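Local coordinates for putative lipoprotein (Bacteroides thetaiotaomicron, PDB 4Q1Z) that is of unknown function but, as a two-domain beta-rich putative lipoprotein of the DUF4876 family, is probably tethered to a bacterial membrane, at residues I109-R119 / V336-R347; A310-M320 / R324-W335. All coordinates share one frame; numbering follows the deposited sequence.

Contact 1: I109-R119 / V336-R347; sequences IFKEIYYCGSR and VGATYCGLGIAR
Ile-113 and Ile-345 form an antiparallel hydrogen-bonded pair, Ile-345 N reaching Ile-113 O at 3.0 Å and Ile-113 N reaching Ile-345 O. Their side chains lie alongside, pointing the same way, Ile-345 CG1 3.9 Å from Ile-113 CB, against Val-311. On the other face Ala-346 CB touches the Glu-112 carboxylate, whose OE2 is salt-bridged to Arg-388. Arg-347 closes this compact end: with CG anti to its N (chi1 -163°) and bends beyond, the chain folds back so that NH1 meets a lone pair of Phe-110 O at 3.2 Å, in the guanidinium plane, while Ile-109 CG2 lies over a face. Salt bridges to Asp-309, Asp-370 and Asp-377 surround it; a leucine here would probably leave these carboxylates without their counter-charge and Phe-110 O without its side-chain donor. Beyond Tyr-114 and before Gly-344 the ladder gives way to loops, buried at Tyr-115 and Cys-116 but reaching solvent at Arg-119. Water 2 sits over the centre of the Tyr-115 ring and bridges Tyr-115 N to Leu-343 O; water 1 joins Tyr-115 OH to Val-336 N. Cys-116 SG stands 3.7 Å from Cys-341 SG, too far for a disulfide. Cys-116 O lies over one face of the Tyr-340 ring and accepts from Tyr-340 N at 2.8 Å. Arg-119 NE makes a weak bond to Tyr-340 O. Strands 108-114 and 344-347 form an antiparallel pair in a mixed sheet, prolonged by packed loops; a classic beta bulge, Lys-111 and Glu-112 facing Glu-133, lies on the pairing of 108-114 with strand 131-136.

Contact 2: A310-M320 / R324-W335; sequences AVEAVNNESKM and RVPGVLDAGITW
A buried carboxylate, that of Glu-312, is gripped by the backbone as much as by a charged side chain. OE2 takes Arg-324 NH1 on its anti lone pair at 2.7 Å, a salt bridge with the flat groups nearly coplanar (22°), and Arg-324 N on its syn side at 2.9 Å. OE1 accepts from Val-325 N at 2.8 Å and is salt-bridged to Lys-323. With CG anti to the backbone N (chi1 -179°), the bend at chi2 turns the acid toward the 324-325 backbone. Arg-324 NH1 also donates to Ala-313 O, in the guanidinium plane. Glu-312 N donates to Asp-330 OD2 at 2.7 Å, while Asp-330 OD1 forms an Asx turn with Gly-332 N. The backbones meet in a single bridge, Ala-313 with Thr-334: Thr-334 N donates to Glu-312 O, Val-314 N to Thr-334 O. Beyond it Val-314 CG2 packs on Ile-333, and Glu-317 CB sits over the six-membered ring of Trp-335, a CH-pi contact 3.9 Å from the centroid. Water 4 links Glu-317 OE2 to the indole NE1. Ringed by an arginine, a lysine and two amides, the Glu-312 carboxylate is probably held ionised, pinning the returning loop to the outer strand.

Both contacts belong to the same mixed sheet. Contact 1 is mostly buried and joins two of its inner strands, 108-114 and 344-347; contact 2 is only partly buried and folds a long loop back on strand 307-312, an outermost strand. Regular backbone pairing and one apolar face characterise the first, with charge gathered at its Arg-347 end, whereas the second relies on acids that bind backbone amides and an arginine. The two meet in sequence at Trp-335 and Val-336 and also in space: Phe-110 CD2 packs 3.7 Å from Val-311 CG2, Tyr-115 CE2 3.8 Å from Ala-313 CB. Solvent reaches contact 1 at Arg-119, and contact 2 at the turn that holds Glu-317.

Contact 1: I109-R119 / V336-R347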
loop_
_atom_site.group_PDB
_atom_site.type_symbol
_atom_site.label_atom_id
_atom_site.label_comp_id
_atom_site.label_asym_id
_atom_site.label_seq_id
_atom_site.Cartn_x
_atom_site.Cartn_y
_atom_site.Cartn_z
ATOM N N ILE A 109 0.294 -1.455 0.669
ATOM C CA ILE A 109 0.671 -0.286 -0.143
ATOM C C ILE A 109 -0.519 0.496 -0.708
ATOM O O ILE A 109 -1.650 -0.005 -0.746
ATOM C CB ILE A 109 1.658 -0.709 -1.297
ATOM C CG1 ILE A 109 1.208 -1.952 -2.117
ATOM C CG2 ILE A 109 3.061 -0.928 -0.755
ATOM C CD1 ILE A 109 0.208 -1.730 -3.315
ATOM N N PHE A 110 -0.227 1.738 -1.154
ATOM C CA PHE A 110 -1.128 2.656 -1.871
ATOM C C PHE A 110 -1.215 2.140 -3.295
ATOM O O PHE A 110 -0.217 2.188 -4.018
ATOM C CB PHE A 110 -0.572 4.100 -1.840
ATOM C CG PHE A 110 -0.872 4.903 -0.589
ATOM C CD1 PHE A 110 -2.161 5.378 -0.335
ATOM C CD2 PHE A 110 0.146 5.250 0.295
ATOM C CE1 PHE A 110 -2.431 6.133 0.815
ATOM C CE2 PHE A 110 -0.126 5.999 1.442
ATOM C CZ PHE A 110 -1.412 6.432 1.698
ATOM N N LYS A 111 -2.351 1.575 -3.679
ATOM C CA LYS A 111 -2.522 0.980 -5.019
ATOM C C LYS A 111 -2.901 2.046 -6.103
ATOM O O LYS A 111 -2.401 2.018 -7.234
ATOM C CB LYS A 111 -3.597 -0.124 -4.935
ATOM C CG LYS A 111 -3.758 -0.961 -6.182
ATOM C CD LYS A 111 -4.806 -2.039 -5.957
ATOM C CE LYS A 111 -5.508 -2.437 -7.224
ATOM N NZ LYS A 111 -6.243 -1.305 -7.826
ATOM N N GLU A 112 -3.850 2.921 -5.758
ATOM C CA GLU A 112 -4.385 3.949 -6.633
ATOM C C GLU A 112 -4.746 5.132 -5.780
ATOM O O GLU A 112 -5.289 4.932 -4.687
ATOM C CB GLU A 112 -5.617 3.406 -7.397
ATOM C CG GLU A 112 -6.258 4.400 -8.366
ATOM C CD GLU A 112 -6.515 3.892 -9.775
ATOM O OE1 GLU A 112 -6.356 2.673 -10.018
ATOM O OE2 GLU A 112 -6.851 4.726 -10.645
ATOM N N ILE A 113 -4.434 6.363 -6.272
ATOM C CA ILE A 113 -4.725 7.638 -5.604
ATOM C C ILE A 113 -5.273 8.663 -6.625
ATOM O O ILE A 113 -4.683 8.856 -7.697
ATOM C CB ILE A 113 -3.464 8.209 -4.840
ATOM C CG1 ILE A 113 -2.861 7.178 -3.837
ATOM C CG2 ILE A 113 -3.799 9.544 -4.143
ATOM C CD1 ILE A 113 -1.468 7.534 -3.227
ATOM N N TYR A 114 -6.398 9.328 -6.278
ATOM C CA TYR A 114 -6.992 10.376 -7.107
ATOM C C TYR A 114 -7.194 11.597 -6.223
ATOM O O TYR A 114 -7.879 11.499 -5.214
ATOM C CB TYR A 114 -8.269 9.878 -7.775
ATOM C CG TYR A 114 -9.089 10.946 -8.467
ATOM C CD1 TYR A 114 -8.508 11.819 -9.392
ATOM C CD2 TYR A 114 -10.462 11.032 -8.265
ATOM C CE1 TYR A 114 -9.272 12.772 -10.064
ATOM C CE2 TYR A 114 -11.226 11.989 -8.917
ATOM C CZ TYR A 114 -10.626 12.866 -9.803
ATOM O OH TYR A 114 -11.397 13.805 -10.436
ATOM N N TYR A 115 -6.537 12.729 -6.561
ATOM C CA TYR A 115 -6.499 13.936 -5.711
ATOM C C TYR A 115 -6.747 15.305 -6.382
ATOM O O TYR A 115 -6.941 16.286 -5.655
ATOM C CB TYR A 115 -5.091 14.033 -5.057
ATOM C CG TYR A 115 -3.926 14.103 -6.037
ATOM C CD1 TYR A 115 -3.575 15.306 -6.652
ATOM C CD2 TYR A 115 -3.140 12.981 -6.305
ATOM C CE1 TYR A 115 -2.541 15.368 -7.582
ATOM C CE2 TYR A 115 -2.078 13.040 -7.208
ATOM C CZ TYR A 115 -1.773 14.243 -7.836
ATOM O OH TYR A 115 -0.727 14.342 -8.725
ATOM N N CYS A 116 -6.644 15.413 -7.714
ATOM C CA CYS A 116 -6.615 16.741 -8.337
ATOM C C CYS A 116 -8.009 17.380 -8.573
ATOM O O CYS A 116 -8.090 18.545 -9.007
ATOM C CB CYS A 116 -5.789 16.717 -9.618
ATOM S SG CYS A 116 -6.591 15.845 -10.983
ATOM N N GLY A 117 -9.071 16.641 -8.283
ATOM C CA GLY A 117 -10.401 17.152 -8.550
ATOM C C GLY A 117 -10.748 17.044 -10.024
ATOM O O GLY A 117 -9.927 16.598 -10.843
ATOM N N SER A 118 -11.981 17.422 -10.371
ATOM C CA SER A 118 -12.473 17.365 -11.743
ATOM C C SER A 118 -13.263 18.634 -12.072
ATOM O O SER A 118 -13.448 19.477 -11.194
ATOM C CB SER A 118 -13.325 16.117 -11.939
ATOM O OG SER A 118 -14.278 15.992 -10.899
ATOM N N ARG A 119 -13.689 18.787 -13.346
ATOM C CA ARG A 119 -14.442 19.959 -13.789
ATOM C C ARG A 119 -15.859 19.602 -14.231
ATOM O O ARG A 119 -16.008 18.887 -15.230
ATOM C CB ARG A 119 -13.728 20.662 -14.956
ATOM C CG ARG A 119 -12.485 21.443 -14.574
ATOM C CD ARG A 119 -11.615 21.667 -15.797
ATOM N NE ARG A 119 -10.312 22.246 -15.464
ATOM C CZ ARG A 119 -10.063 23.552 -15.402
ATOM N NH1 ARG A 119 -11.028 24.435 -15.643
ATOM N NH2 ARG A 119 -8.850 23.986 -15.086
ATOM N N VAL A 336 0.315 14.514 -12.054
ATOM C CA VAL A 336 -0.674 14.414 -13.125
ATOM C C VAL A 336 -0.534 15.684 -13.975
ATOM O O VAL A 336 -1.108 15.780 -15.060
ATOM C CB VAL A 336 -2.130 14.133 -12.681
ATOM C CG1 VAL A 336 -2.240 12.768 -12.038
ATOM C CG2 VAL A 336 -2.680 15.231 -11.780
ATOM N N GLY A 337 0.260 16.624 -13.473
ATOM C CA GLY A 337 0.639 17.843 -14.173
ATOM C C GLY A 337 -0.377 18.941 -14.287
ATOM O O GLY A 337 -0.078 19.976 -14.863
ATOM N N ALA A 338 -1.565 18.739 -13.751
ATOM C CA ALA A 338 -2.613 19.757 -13.782
ATOM C C ALA A 338 -3.603 19.565 -12.661
ATOM O O ALA A 338 -3.738 18.459 -12.142
ATOM C CB ALA A 338 -3.343 19.716 -15.115
ATOM N N THR A 339 -4.298 20.648 -12.291
ATOM C CA THR A 339 -5.371 20.589 -11.322
ATOM C C THR A 339 -6.687 20.454 -12.090
ATOM O O THR A 339 -6.818 20.964 -13.214
ATOM C CB THR A 339 -5.372 21.795 -10.370
ATOM O OG1 THR A 339 -5.641 23.017 -11.069
ATOM C CG2 THR A 339 -4.113 21.887 -9.548
ATOM N N TYR A 340 -7.613 19.745 -11.483
ATOM C CA TYR A 340 -8.959 19.590 -11.974
ATOM C C TYR A 340 -9.032 19.020 -13.363
ATOM O O TYR A 340 -9.800 19.474 -14.162
ATOM C CB TYR A 340 -9.731 20.900 -11.857
ATOM C CG TYR A 340 -9.816 21.399 -10.448
ATOM C CD1 TYR A 340 -10.678 20.838 -9.544
ATOM C CD2 TYR A 340 -9.006 22.399 -10.015
ATOM C CE1 TYR A 340 -10.736 21.282 -8.249
ATOM C CE2 TYR A 340 -9.060 22.846 -8.728
ATOM C CZ TYR A 340 -9.921 22.277 -7.852
ATOM O OH TYR A 340 -9.963 22.742 -6.583
ATOM N N CYS A 341 -8.236 17.995 -13.623
ATOM C CA CYS A 341 -8.203 17.333 -14.924
ATOM C C CYS A 341 -8.848 15.938 -14.881
ATOM O O CYS A 341 -9.007 15.308 -15.932
ATOM C CB CYS A 341 -6.789 17.286 -15.502
ATOM S SG CYS A 341 -5.602 16.351 -14.524
ATOM N N GLY A 342 -9.263 15.511 -13.687
ATOM C CA GLY A 342 -9.938 14.239 -13.454
ATOM C C GLY A 342 -9.072 13.034 -13.708
ATOM O O GLY A 342 -9.581 12.002 -14.138
ATOM N N LEU A 343 -7.755 13.168 -13.480
ATOM C CA LEU A 343 -6.774 12.105 -13.681
ATOM C C LEU A 343 -6.032 11.810 -12.388
ATOM O O LEU A 343 -5.775 12.706 -11.565
ATOM C CB LEU A 343 -5.771 12.455 -14.802
ATOM C CG LEU A 343 -6.346 12.842 -16.189
ATOM C CD1 LEU A 343 -5.238 13.202 -17.155
ATOM C CD2 LEU A 343 -7.228 11.748 -16.781
ATOM N N GLY A 344 -5.686 10.542 -12.221
ATOM C CA GLY A 344 -4.977 10.103 -11.039
ATOM C C GLY A 344 -3.684 9.390 -11.339
ATOM O O GLY A 344 -3.105 9.538 -12.421
ATOM N N ILE A 345 -3.232 8.617 -10.347
ATOM C CA ILE A 345 -2.003 7.834 -10.362
ATOM C C ILE A 345 -2.352 6.391 -9.931
ATOM O O ILE A 345 -3.224 6.167 -9.088
ATOM C CB ILE A 345 -0.879 8.495 -9.482
ATOM C CG1 ILE A 345 -1.323 8.686 -8.007
ATOM C CG2 ILE A 345 -0.353 9.827 -10.111
ATOM C CD1 ILE A 345 -0.254 8.836 -7.005
ATOM N N ALA A 346 -1.709 5.419 -10.554
ATOM C CA ALA A 346 -1.966 4.022 -10.263
ATOM C C ALA A 346 -0.635 3.263 -10.144
ATOM O O ALA A 346 0.232 3.420 -10.992
ATOM C CB ALA A 346 -2.855 3.423 -11.357
ATOM N N ARG A 347 -0.463 2.471 -9.083
ATOM C CA ARG A 347 0.763 1.687 -8.869
ATOM C C ARG A 347 0.886 0.607 -9.940
ATOM O O ARG A 347 -0.114 -0.025 -10.303
ATOM C CB ARG A 347 0.753 1.071 -7.471
ATOM C CG ARG A 347 2.081 0.587 -6.962
ATOM C CD ARG A 347 2.163 0.708 -5.443
ATOM N NE ARG A 347 3.525 1.099 -5.107
ATOM C CZ ARG A 347 3.871 1.990 -4.199
ATOM N NH1 ARG A 347 2.956 2.539 -3.421
ATOM N NH2 ARG A 347 5.137 2.325 -4.047
HETATM O O HOH W 1 -0.063 16.635 -9.974
HETATM O O HOH W 2 -4.822 13.121 -8.956
#

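Contact 2: A310-M320 / R324-W335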
loop_
_atom_site.group_PDB
_atom_site.type_symbol
_atom_site.label_atom_id
_atom_site.label_comp_id
_atom_site.label_asym_id
_atom_site.label_seq_id
_atom_site.Cartn_x
_atom_site.Cartn_y
_atom_site.Cartn_z
ATOM N N ALA A 310 4.611 5.312 1.599
ATOM C CA ALA A 310 4.650 6.755 1.368
ATOM C C ALA A 310 4.633 7.067 -0.116
ATOM O O ALA A 310 5.291 6.385 -0.893
ATOM C CB ALA A 310 5.887 7.348 2.005
ATOM N N VAL A 311 3.838 8.066 -0.526
ATOM C CA VAL A 311 3.718 8.511 -1.926
ATOM C C VAL A 311 3.867 10.033 -1.990
ATOM O O VAL A 311 3.042 10.772 -1.433
ATOM C CB VAL A 311 2.396 8.047 -2.617
ATOM C CG1 VAL A 311 2.346 8.484 -4.090
ATOM C CG2 VAL A 311 2.222 6.539 -2.501
ATOM N N GLU A 312 4.894 10.498 -2.712
ATOM C CA GLU A 312 5.146 11.931 -2.906
ATOM C C GLU A 312 4.523 12.411 -4.200
ATOM O O GLU A 312 5.140 12.268 -5.253
ATOM C CB GLU A 312 6.663 12.235 -2.904
ATOM C CG GLU A 312 7.021 13.702 -3.066
ATOM C CD GLU A 312 7.518 14.371 -1.802
ATOM O OE1 GLU A 312 8.521 13.877 -1.240
ATOM O OE2 GLU A 312 6.932 15.403 -1.391
ATOM N N ALA A 313 3.331 13.032 -4.133
ATOM C CA ALA A 313 2.774 13.625 -5.352
ATOM C C ALA A 313 3.066 15.116 -5.320
ATOM O O ALA A 313 3.185 15.720 -4.234
ATOM C CB ALA A 313 1.289 13.337 -5.511
ATOM N N VAL A 314 3.322 15.676 -6.522
ATOM C CA VAL A 314 3.696 17.076 -6.748
ATOM C C VAL A 314 2.968 17.612 -7.995
ATOM O O VAL A 314 2.318 16.842 -8.712
ATOM C CB VAL A 314 5.235 17.266 -6.875
ATOM C CG1 VAL A 314 5.975 16.967 -5.564
ATOM C CG2 VAL A 314 5.806 16.477 -8.049
ATOM N N ASN A 315 3.073 18.943 -8.221
ATOM C CA ASN A 315 2.460 19.720 -9.303
ATOM C C ASN A 315 2.755 19.150 -10.678
ATOM O O ASN A 315 1.840 18.965 -11.464
ATOM C CB ASN A 315 2.952 21.180 -9.263
ATOM C CG ASN A 315 2.743 21.951 -7.986
ATOM O OD1 ASN A 315 3.048 21.504 -6.879
ATOM N ND2 ASN A 315 2.308 23.178 -8.130
ATOM N N ASN A 316 4.044 18.921 -10.975
ATOM C CA ASN A 316 4.550 18.425 -12.258
ATOM C C ASN A 316 5.971 17.920 -12.091
ATOM O O ASN A 316 6.453 17.852 -10.965
ATOM C CB ASN A 316 4.489 19.514 -13.336
ATOM C CG ASN A 316 4.904 20.866 -12.863
ATOM O OD1 ASN A 316 6.016 21.067 -12.391
ATOM N ND2 ASN A 316 3.980 21.807 -12.912
ATOM N N GLU A 317 6.647 17.582 -13.199
ATOM C CA GLU A 317 8.007 17.033 -13.181
ATOM C C GLU A 317 9.100 18.043 -12.719
ATOM O O GLU A 317 10.246 17.624 -12.502
ATOM C CB GLU A 317 8.383 16.433 -14.547
ATOM C CG GLU A 317 8.047 17.291 -15.761
ATOM C CD GLU A 317 6.650 17.116 -16.327
ATOM O OE1 GLU A 317 5.713 17.752 -15.791
ATOM O OE2 GLU A 317 6.496 16.364 -17.320
ATOM N N SER A 318 8.735 19.332 -12.507
ATOM C CA SER A 318 9.667 20.386 -12.090
ATOM C C SER A 318 9.861 20.466 -10.586
ATOM O O SER A 318 10.775 21.158 -10.132
ATOM C CB SER A 318 9.186 21.744 -12.588
ATOM O OG SER A 318 8.327 22.389 -11.654
ATOM N N LYS A 319 9.004 19.800 -9.812
ATOM C CA LYS A 319 9.028 19.901 -8.360
ATOM C C LYS A 319 9.846 18.777 -7.677
ATOM O O LYS A 319 9.418 18.255 -6.645
ATOM C CB LYS A 319 7.570 19.915 -7.843
ATOM C CG LYS A 319 6.688 21.026 -8.423
ATOM C CD LYS A 319 6.585 22.241 -7.507
ATOM C CE LYS A 319 6.618 23.521 -8.309
ATOM N NZ LYS A 319 6.551 24.723 -7.441
HETATM N N MSE A 320 11.033 18.427 -8.197
HETATM C CA MSE A 320 11.811 17.343 -7.549
HETATM C C MSE A 320 12.639 17.866 -6.362
HETATM O O MSE A 320 13.024 17.078 -5.488
HETATM C CB MSE A 320 12.715 16.535 -8.514
HETATM C CG MSE A 320 12.480 16.778 -9.988
HETATM SE SE MSE A 320 13.350 18.431 -10.472
HETATM C CE MSE A 320 15.201 18.163 -9.612
ATOM N N ARG A 324 8.791 16.596 0.430
ATOM C CA ARG A 324 8.543 16.618 1.878
ATOM C C ARG A 324 8.457 15.177 2.439
ATOM O O ARG A 324 8.379 14.996 3.655
ATOM C CB ARG A 324 7.315 17.470 2.289
ATOM C CG ARG A 324 5.964 17.170 1.619
ATOM C CD ARG A 324 5.798 18.066 0.422
ATOM N NE ARG A 324 4.419 18.165 -0.025
ATOM C CZ ARG A 324 3.915 17.587 -1.109
ATOM N NH1 ARG A 324 4.667 16.790 -1.859
ATOM N NH2 ARG A 324 2.652 17.794 -1.448
ATOM N N VAL A 325 8.514 14.154 1.572
ATOM C CA VAL A 325 8.557 12.771 2.029
ATOM C C VAL A 325 10.059 12.443 2.209
ATOM O O VAL A 325 10.859 12.654 1.272
ATOM C CB VAL A 325 7.834 11.730 1.097
ATOM C CG1 VAL A 325 7.978 10.307 1.631
ATOM C CG2 VAL A 325 6.359 12.058 0.905
ATOM N N PRO A 326 10.467 11.919 3.386
ATOM C CA PRO A 326 11.866 11.498 3.535
ATOM C C PRO A 326 12.249 10.461 2.452
ATOM O O PRO A 326 11.478 9.535 2.160
ATOM C CB PRO A 326 11.898 10.915 4.948
ATOM C CG PRO A 326 10.704 11.541 5.654
ATOM C CD PRO A 326 9.676 11.598 4.594
ATOM N N GLY A 327 13.418 10.684 1.830
ATOM C CA GLY A 327 13.983 9.900 0.734
ATOM C C GLY A 327 13.982 8.398 0.916
ATOM O O GLY A 327 13.803 7.664 -0.060
ATOM N N VAL A 328 14.173 7.923 2.155
ATOM C CA VAL A 328 14.149 6.482 2.460
ATOM C C VAL A 328 12.753 5.900 2.214
ATOM O O VAL A 328 12.653 4.716 1.886
ATOM C CB VAL A 328 14.648 6.107 3.884
ATOM C CG1 VAL A 328 16.122 6.394 4.022
ATOM C CG2 VAL A 328 13.853 6.818 4.979
ATOM N N LEU A 329 11.688 6.728 2.379
ATOM C CA LEU A 329 10.297 6.295 2.185
ATOM C C LEU A 329 9.868 6.449 0.731
ATOM O O LEU A 329 9.194 5.570 0.206
ATOM C CB LEU A 329 9.364 7.060 3.119
ATOM C CG LEU A 329 9.653 6.900 4.624
ATOM C CD1 LEU A 329 8.805 7.838 5.450
ATOM C CD2 LEU A 329 9.509 5.449 5.073
ATOM N N ASP A 330 10.247 7.563 0.097
ATOM C CA ASP A 330 9.991 7.840 -1.308
ATOM C C ASP A 330 11.109 8.741 -1.837
ATOM O O ASP A 330 11.188 9.886 -1.436
ATOM C CB ASP A 330 8.589 8.451 -1.547
ATOM C CG ASP A 330 8.134 8.489 -3.005
ATOM O OD1 ASP A 330 8.960 8.175 -3.908
ATOM O OD2 ASP A 330 6.969 8.858 -3.248
ATOM N N ALA A 331 11.999 8.194 -2.689
ATOM C CA ALA A 331 13.144 8.888 -3.295
ATOM C C ALA A 331 12.721 9.754 -4.482
ATOM O O ALA A 331 13.504 10.561 -4.965
ATOM C CB ALA A 331 14.176 7.868 -3.755
ATOM N N GLY A 332 11.498 9.593 -4.933
ATOM C CA GLY A 332 11.002 10.326 -6.078
ATOM C C GLY A 332 9.786 11.191 -5.841
ATOM O O GLY A 332 9.489 11.603 -4.709
ATOM N N ILE A 333 9.137 11.531 -6.979
ATOM C CA ILE A 333 7.949 12.373 -7.143
ATOM C C ILE A 333 7.072 11.808 -8.249
ATOM O O ILE A 333 7.589 11.353 -9.279
ATOM C CB ILE A 333 8.329 13.852 -7.468
ATOM C CG1 ILE A 333 9.272 13.989 -8.708
ATOM C CG2 ILE A 333 8.879 14.579 -6.259
ATOM C CD1 ILE A 333 8.963 15.218 -9.672
ATOM N N THR A 334 5.756 11.882 -8.058
ATOM C CA THR A 334 4.725 11.472 -9.041
ATOM C C THR A 334 3.826 12.685 -9.248
ATOM O O THR A 334 3.912 13.624 -8.463
ATOM C CB THR A 334 3.992 10.175 -8.647
ATOM O OG1 THR A 334 3.257 9.706 -9.777
ATOM C CG2 THR A 334 3.087 10.340 -7.447
ATOM N N TRP A 335 3.047 12.725 -10.331
ATOM C CA TRP A 335 2.228 13.903 -10.674
ATOM C C TRP A 335 1.222 13.563 -11.756
ATOM O O TRP A 335 1.275 12.475 -12.328
ATOM C CB TRP A 335 3.141 15.081 -11.169
ATOM C CG TRP A 335 3.871 14.790 -12.458
ATOM C CD1 TRP A 335 3.410 15.003 -13.728
ATOM C CD2 TRP A 335 5.136 14.115 -12.598
ATOM N NE1 TRP A 335 4.311 14.514 -14.651
ATOM C CE2 TRP A 335 5.382 13.968 -13.988
ATOM C CE3 TRP A 335 6.086 13.621 -11.686
ATOM C CZ2 TRP A 335 6.563 13.382 -14.487
ATOM C CZ3 TRP A 335 7.235 13.006 -12.178
ATOM C CH2 TRP A 335 7.477 12.913 -13.563
HETATM O O HOH W 3 7.365 3.747 1.468
HETATM O O HOH W 4 4.458 14.354 -17.928
#